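PDB 3GZB: putative SnoaL-like polyketide cyclase from Shewanella putrefaciens, which is probably a polyketide cyclase-like lyase of the SnoaL-like, NTF2-type fold, with no established substrate. Local coordinates for residues 107-110 / 115-118; 34-39 / 72-77; 49-54 / 67-72. All blocks are in the same frame, centred on the assembly; numbering follows the deposited sequence. Where two conformers were deposited one is given.

Contact 1: residues 107-110 / 115-118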
# COMPACT_ATOMS: atom_id res chain seq x y z
N GLU A 107 11.35 -10.67 23.12
CA GLU A 107 10.95 -9.67 24.12
C GLU A 107 10.01 -8.60 23.58
O GLU A 107 8.99 -8.29 24.22
CB GLU A 107 12.18 -9.00 24.75
CG GLU A 107 12.77 -9.79 25.90
CD GLU A 107 13.52 -11.04 25.52
OE1 GLU A 107 13.87 -11.18 24.32
OE2 GLU A 107 13.75 -11.86 26.43
N GLN A 108 10.33 -7.99 22.45
CA GLN A 108 9.51 -6.90 21.88
C GLN A 108 8.17 -7.39 21.35
O GLN A 108 7.28 -6.58 21.04
CB GLN A 108 10.22 -6.16 20.73
CG GLN A 108 11.43 -5.38 21.12
CD GLN A 108 11.15 -4.23 22.07
OE1 GLN A 108 10.02 -3.75 22.20
NE2 GLN A 108 12.20 -3.75 22.72
N PHE A 109 8.04 -8.70 21.18
CA PHE A 109 6.82 -9.31 20.65
C PHE A 109 5.98 -9.95 21.77
O PHE A 109 5.10 -10.77 21.46
CB PHE A 109 7.19 -10.36 19.60
CG PHE A 109 7.84 -9.80 18.38
CD1 PHE A 109 9.23 -9.61 18.34
CD2 PHE A 109 7.08 -9.43 17.31
CE1 PHE A 109 9.81 -9.07 17.19
CE2 PHE A 109 7.66 -8.89 16.17
CZ PHE A 109 9.02 -8.74 16.14
N GLY A 110 6.24 -9.62 23.03
CA GLY A 110 5.50 -10.25 24.14
C GLY A 110 5.88 -11.69 24.48
O GLY A 110 5.11 -12.38 25.14
N ILE A 115 12.57 -17.44 21.37
CA ILE A 115 12.90 -17.04 20.00
C ILE A 115 11.60 -17.13 19.19
O ILE A 115 10.89 -18.15 19.25
CB ILE A 115 14.00 -17.93 19.36
CG1 ILE A 115 15.32 -17.85 20.16
CG2 ILE A 115 14.23 -17.55 17.89
CD1 ILE A 115 15.89 -16.45 20.30
N ILE A 116 11.30 -16.05 18.48
CA ILE A 116 10.08 -15.96 17.66
C ILE A 116 10.46 -15.92 16.19
O ILE A 116 11.61 -15.63 15.80
CB ILE A 116 9.13 -14.77 18.07
CG1 ILE A 116 9.76 -13.40 17.86
CG2 ILE A 116 8.59 -15.02 19.49
CD1 ILE A 116 9.82 -12.85 16.38
N ASP A 117 9.49 -16.25 15.34
CA ASP A 117 9.65 -16.19 13.89
C ASP A 117 8.29 -15.82 13.32
O ASP A 117 7.33 -16.61 13.40
CB ASP A 117 10.10 -17.58 13.42
CG ASP A 117 10.65 -17.61 11.99
OD1 ASP A 117 10.36 -16.73 11.20
OD2 ASP A 117 11.35 -18.63 11.66
N VAL A 118 8.16 -14.61 12.79
CA VAL A 118 6.90 -14.14 12.23
C VAL A 118 7.13 -13.51 10.87
O VAL A 118 8.20 -12.94 10.61
CB VAL A 118 6.18 -13.08 13.15
CG1 VAL A 118 5.79 -13.75 14.49
CG2 VAL A 118 7.04 -11.82 13.45
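Phe109 lays one ring face over Ile116 and touches Val118 obliquely, folding the connection of a long antiparallel beta hairpin back onto the strand that leaves it. The hairpin belongs to the curved sheet of the NTF2-like fold, and the backbones of Ile116 with Gly104 and Val118 with Phe102 hydrogen-bond the two strands next to the connection.

Across the segments the contact is wholly apolar. Its main element is a CH-pi contact: CD1 of Ile116 sits over one face of the Phe109 ring, 3.9 Å from the centroid and 17° off the normal. CG1 of the isoleucine follows it, 3.9 Å from Phe109 CD1. Ile116 CG1 lies between backbone N and carbonyl carbon (chi1 64°), which lifts the ethyl branch toward the ring. Val118, two residues on and on the same side of the strand, adds its CG2 methyl obliquely. Leu151 of helix 144-151 touches all three side chains, and Phe102 meets Phe109 edge-to-face. An alanine at Phe109 is likely to leave the Ile116 ethyl group without its aromatic cover and open a gap beside Leu151.

Polar bonds shape the connection itself. Gly110 N donates to Glu107 O at 3.3 Å, closing the short turn that presents Phe109, while Glu107 OE2 accepts from the backbone N of Gly113.

A bound methylpentanediol, probably from the crystallisation liquor, lies about 4 Å from the Phe109 side chain. The apolar contact is completed on the CE2 side of the ring, where Phe109 CE2 rests 4.0 Å from Val118 CG2.

Contact 2: residues 34-39 / 72-77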
# COMPACT_ATOMS: atom_id res chain seq x y z
N THR A 34 15.96 -1.76 7.96
CA THR A 34 15.83 -3.13 8.39
C THR A 34 17.09 -3.69 9.03
O THR A 34 17.01 -4.68 9.74
CB THR A 34 15.30 -4.05 7.27
OG1 THR A 34 16.30 -4.10 6.23
CG2 THR A 34 13.90 -3.59 6.71
N GLU A 35 18.25 -3.06 8.78
CA GLU A 35 19.54 -3.35 9.42
C GLU A 35 19.76 -2.52 10.70
O GLU A 35 20.81 -2.65 11.34
CB GLU A 35 20.68 -3.00 8.43
CG GLU A 35 20.70 -3.85 7.15
CD GLU A 35 21.58 -3.23 6.06
OE1 GLU A 35 22.28 -2.21 6.35
OE2 GLU A 35 21.53 -3.76 4.94
N HIS A 36 18.81 -1.65 11.07
CA HIS A 36 18.97 -0.76 12.23
C HIS A 36 20.20 0.12 12.06
O HIS A 36 20.89 0.45 13.06
CB HIS A 36 19.00 -1.58 13.55
CG HIS A 36 17.85 -2.51 13.71
ND1 HIS A 36 17.97 -3.86 13.51
CD2 HIS A 36 16.56 -2.29 14.04
CE1 HIS A 36 16.81 -4.44 13.76
NE2 HIS A 36 15.92 -3.49 14.05
N ASP A 37 20.48 0.55 10.83
CA ASP A 37 21.60 1.45 10.54
C ASP A 37 21.13 2.89 10.70
O ASP A 37 20.84 3.58 9.71
CB ASP A 37 22.20 1.16 9.18
CG ASP A 37 23.36 2.09 8.80
OD1 ASP A 37 23.80 2.92 9.63
OD2 ASP A 37 23.77 1.97 7.62
N TYR A 38 21.02 3.34 11.95
CA TYR A 38 20.46 4.66 12.25
C TYR A 38 21.36 5.79 11.79
O TYR A 38 20.84 6.85 11.46
CB TYR A 38 20.14 4.82 13.73
CG TYR A 38 19.23 3.75 14.23
CD1 TYR A 38 17.99 3.64 13.76
CD2 TYR A 38 19.67 2.82 15.16
CE1 TYR A 38 17.12 2.61 14.22
CE2 TYR A 38 18.87 1.84 15.61
CZ TYR A 38 17.60 1.72 15.16
OH TYR A 38 16.79 0.70 15.62
N LYS A 39 22.67 5.59 11.73
CA LYS A 39 23.57 6.61 11.19
C LYS A 39 23.21 6.96 9.75
O LYS A 39 23.09 8.15 9.37
CB LYS A 39 25.05 6.15 11.32
CG LYS A 39 26.00 7.24 10.89
CD LYS A 39 27.47 6.81 10.89
CE LYS A 39 28.35 7.91 10.25
NZ LYS A 39 29.43 7.33 9.37
N ARG A 72 14.20 2.78 20.20
CA ARG A 72 13.52 2.19 21.36
C ARG A 72 12.65 0.97 21.00
O ARG A 72 12.72 -0.07 21.66
CB ARG A 72 12.69 3.21 22.13
CG ARG A 72 13.51 4.27 22.80
CD ARG A 72 12.62 5.29 23.50
NE ARG A 72 13.37 6.34 24.15
CZ ARG A 72 13.89 6.26 25.37
NH1 ARG A 72 13.79 5.14 26.09
NH2 ARG A 72 14.54 7.31 25.90
N ALA A 73 11.88 1.07 19.94
CA ALA A 73 11.01 -0.01 19.52
C ALA A 73 11.81 -1.29 19.20
O ALA A 73 11.30 -2.40 19.39
CB ALA A 73 10.14 0.44 18.33
N HIS A 74 13.03 -1.12 18.69
CA HIS A 74 13.84 -2.25 18.24
C HIS A 74 14.93 -2.72 19.18
O HIS A 74 15.80 -3.50 18.76
CB HIS A 74 14.36 -1.96 16.84
CG HIS A 74 13.30 -2.10 15.80
ND1 HIS A 74 13.34 -3.06 14.81
CD2 HIS A 74 12.16 -1.40 15.60
CE1 HIS A 74 12.25 -2.96 14.07
NE2 HIS A 74 11.52 -1.96 14.51
N GLN A 75 14.90 -2.26 20.42
CA GLN A 75 15.84 -2.78 21.41
C GLN A 75 15.81 -4.29 21.40
O GLN A 75 14.76 -4.88 21.62
CB GLN A 75 15.54 -2.23 22.81
CG GLN A 75 16.48 -2.83 23.85
CD GLN A 75 16.35 -2.38 25.28
OE1 GLN A 75 17.05 -2.96 26.14
NE2 GLN A 75 15.47 -1.45 25.59
N GLY A 76 16.97 -4.87 21.12
CA GLY A 76 17.11 -6.34 21.14
C GLY A 76 16.68 -7.06 19.86
O GLY A 76 16.83 -8.28 19.77
N VAL A 77 16.13 -6.33 18.91
CA VAL A 77 15.64 -6.93 17.67
C VAL A 77 16.82 -7.09 16.73
O VAL A 77 17.57 -6.15 16.47
CB VAL A 77 14.52 -6.07 17.06
CG1 VAL A 77 13.99 -6.71 15.74
CG2 VAL A 77 13.37 -5.93 18.11
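His74 and His36 join the turn that ends helix 63-73 to the turn that ends helix 21-34, on the helical side of the NTF2-like fold. At Arg72 the carbonyl receives a weak bond from Gln75 N. His74 then breaks the helical path; its CG lies anti to the carbonyl carbon (chi1 -75°), which turns ND1 to within 2.7 Å of His36 NE2, a hydrogen bond with an angle of 151°. ND1 meets the edge of the His36 ring in its plane, whereas NE2 comes obliquely to the His74 ring; the rings stand rim to rim at 57°. His36 is delivered by a Schellman motif. Tyr38 OH approaches His74 from another direction, 3.8 Å from CB.

From His74 to Val77 the chain makes a type II turn, closed by Val77 N bonding to His74 O. Gly76 holds its positive-phi position, and Val77 brings its carbonyl O to 3.3 Å from His36 CE1. Tyr80 touches both imidazoles.

His74 NE2 is hydrogen-bonded to a bound methylpentanediol, probably from the crystallisation liquor. Since either nitrogen of the histidine pair could be the donor, the proton arrangement of one ring probably depends on that of the other.

Contact 3: residues 49-54 / 67-72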
# COMPACT_ATOMS: atom_id res chain seq x y z
N SER A 49 10.18 15.52 8.26
CA SER A 49 9.86 14.15 7.80
C SER A 49 8.80 13.53 8.71
O SER A 49 8.81 13.76 9.91
CB SER A 49 11.12 13.26 7.81
OG SER A 49 12.12 13.72 6.91
N ILE A 50 7.95 12.71 8.11
CA ILE A 50 6.86 12.05 8.80
C ILE A 50 7.04 10.54 8.69
O ILE A 50 7.34 10.01 7.60
CB ILE A 50 5.55 12.42 8.18
CG1 ILE A 50 5.24 13.90 8.42
CG2 ILE A 50 4.39 11.57 8.76
CD1 ILE A 50 4.15 14.40 7.53
N PHE A 51 6.90 9.82 9.82
CA PHE A 51 6.77 8.37 9.85
C PHE A 51 5.35 8.10 10.38
O PHE A 51 5.05 8.46 11.54
CB PHE A 51 7.85 7.75 10.77
CG PHE A 51 7.99 6.26 10.62
CD1 PHE A 51 7.01 5.40 11.09
CD2 PHE A 51 9.11 5.71 10.01
CE1 PHE A 51 7.13 4.03 10.93
CE2 PHE A 51 9.22 4.33 9.87
CZ PHE A 51 8.22 3.52 10.32
N PHE A 52 4.47 7.53 9.57
CA PHE A 52 3.06 7.32 9.96
C PHE A 52 2.72 5.85 9.83
O PHE A 52 2.56 5.34 8.71
CB PHE A 52 2.16 8.19 9.07
CG PHE A 52 0.73 8.31 9.52
CD1 PHE A 52 0.23 7.75 10.64
CD2 PHE A 52 -0.14 9.10 8.76
CE1 PHE A 52 -1.09 7.91 11.02
CE2 PHE A 52 -1.45 9.29 9.14
CZ PHE A 52 -1.91 8.70 10.29
N ASP A 53 2.59 5.14 10.95
CA ASP A 53 1.97 3.82 10.93
C ASP A 53 0.47 4.07 11.02
O ASP A 53 -0.09 4.35 12.10
CB ASP A 53 2.52 2.93 12.01
CG ASP A 53 1.90 1.50 11.97
OD1 ASP A 53 0.73 1.36 11.55
OD2 ASP A 53 2.62 0.60 12.40
N LYS A 54 -0.18 4.03 9.86
CA LYS A 54 -1.60 4.37 9.80
C LYS A 54 -2.43 3.30 10.45
O LYS A 54 -3.47 3.60 11.04
CB LYS A 54 -2.09 4.64 8.39
CG LYS A 54 -1.68 5.94 7.88
CD LYS A 54 -2.30 6.18 6.55
CE LYS A 54 -3.79 6.51 6.61
NZ LYS A 54 -4.39 6.62 5.24
N ILE A 67 13.78 8.72 14.84
CA ILE A 67 14.92 7.85 15.18
C ILE A 67 14.81 7.35 16.61
O ILE A 67 15.09 6.18 16.91
CB ILE A 67 16.27 8.54 14.91
CG1 ILE A 67 16.47 8.77 13.40
CG2 ILE A 67 17.48 7.74 15.52
CD1 ILE A 67 16.85 7.54 12.58
N ASP A 68 14.45 8.23 17.55
CA ASP A 68 14.31 7.75 18.92
C ASP A 68 13.24 6.67 19.07
O ASP A 68 13.47 5.68 19.76
CB ASP A 68 14.03 8.91 19.90
CG ASP A 68 14.21 8.51 21.32
OD1 ASP A 68 15.39 8.41 21.73
OD2 ASP A 68 13.22 8.31 22.05
N PHE A 69 12.09 6.87 18.45
CA PHE A 69 11.02 5.88 18.46
C PHE A 69 11.50 4.54 17.87
O PHE A 69 11.25 3.48 18.46
CB PHE A 69 9.77 6.45 17.75
CG PHE A 69 9.01 5.47 16.91
CD1 PHE A 69 8.21 4.52 17.47
CD2 PHE A 69 9.11 5.52 15.55
CE1 PHE A 69 7.52 3.61 16.67
CE2 PHE A 69 8.43 4.60 14.73
CZ PHE A 69 7.65 3.66 15.30
N LEU A 70 12.18 4.60 16.74
CA LEU A 70 12.68 3.36 16.06
C LEU A 70 13.68 2.64 16.94
O LEU A 70 13.57 1.42 17.12
CB LEU A 70 13.30 3.70 14.73
CG LEU A 70 12.35 4.19 13.67
CD1 LEU A 70 13.16 4.66 12.41
CD2 LEU A 70 11.35 3.06 13.30
N GLU A 71 14.63 3.40 17.50
CA GLU A 71 15.69 2.77 18.30
C GLU A 71 15.09 2.09 19.51
O GLU A 71 15.45 0.94 19.88
CB GLU A 71 16.79 3.77 18.69
CG GLU A 71 18.02 3.07 19.22
CD GLU A 71 19.20 4.00 19.45
OE1 GLU A 71 18.98 5.21 19.68
OE2 GLU A 71 20.35 3.50 19.43
N ARG A 72 14.20 2.78 20.20
CA ARG A 72 13.52 2.19 21.36
C ARG A 72 12.65 0.97 21.00
O ARG A 72 12.72 -0.07 21.66
CB ARG A 72 12.69 3.21 22.13
CG ARG A 72 13.51 4.27 22.80
CD ARG A 72 12.62 5.29 23.50
NE ARG A 72 13.37 6.34 24.15
CZ ARG A 72 13.89 6.26 25.37
NH1 ARG A 72 13.79 5.14 26.09
NH2 ARG A 72 14.54 7.31 25.90
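Phe51 and Phe69 reach each other through related first torsions. Phe51 sends CG anti to its own backbone N (chi1 -167°), whereas Phe69 stops short of that arrangement at 142°, well away from a staggered value, which suggests that the surrounding packing helps to set its ring. The result joins strand 50-53 to helix 63-73, the helix packing against the inner side of the curved sheet in the NTF2-like fold. Phe51 was deposited in two conformers, and the geometry here is that of one of them.

The two rings form a T-shaped pair, with the edge of Phe69 directed at the face of Phe51. Their centroids are 5.7 Å apart and the planes are turned by 64°. A single atom makes the approach: CE2 of Phe69 lies 3.9 Å above the Phe51 plane, displaced toward the rim, and stands 4.0 Å from Phe51 CD1. Leu70, the next residue of the helix, contributes from elsewhere round the ring, its CD2 methyl coming obliquely to 4.2 Å from Phe51 CE2. The strand thus offers one broad side chain to two consecutive helix residues.

Neighbouring rings extend the cluster. Tyr60 stacks on Phe69, and its backbone is paired with that of Phe51; His138 of strand 134-142 meets the Phe51 ring. Leu70 also touches Tyr45 and Leu41, and its side chain lies about 3 Å from a bound methylpentanediol, probably from the crystallisation liquor, so this apolar patch may border a pocket.

The helix carries a salt bridge one turn apart, Arg72 NE to Asp68 OD2 at 2.9 Å. Asp68 OD2 lies in the guanidinium plane of Arg72, while NE comes from the syn side of OD2 but tilted out of the carboxylate plane.

Overall arrangement
From the N terminus, helix 21-34 leads into residues 34-39, which open contact 2; its loop closes at residues 72-77, the end of helix 63-73 and its turn. Contact 3 is nested within that loop, closing the shorter path from strand 50-53 to the same helix, and the two share Arg72. Tyr38 also links them, its OH packing on Leu70 and Glu71. Contact 1 follows in series, a local closure within the hairpin from strand 93-103 to strand 115-129. It meets contact 2 through Gln108, whose NE2 probably bonds Gln75 O. Contacts 2 and 3 tie the helical layer to itself and to the sheet; contact 1 joins the hairpin connection to the start of strand 115-129.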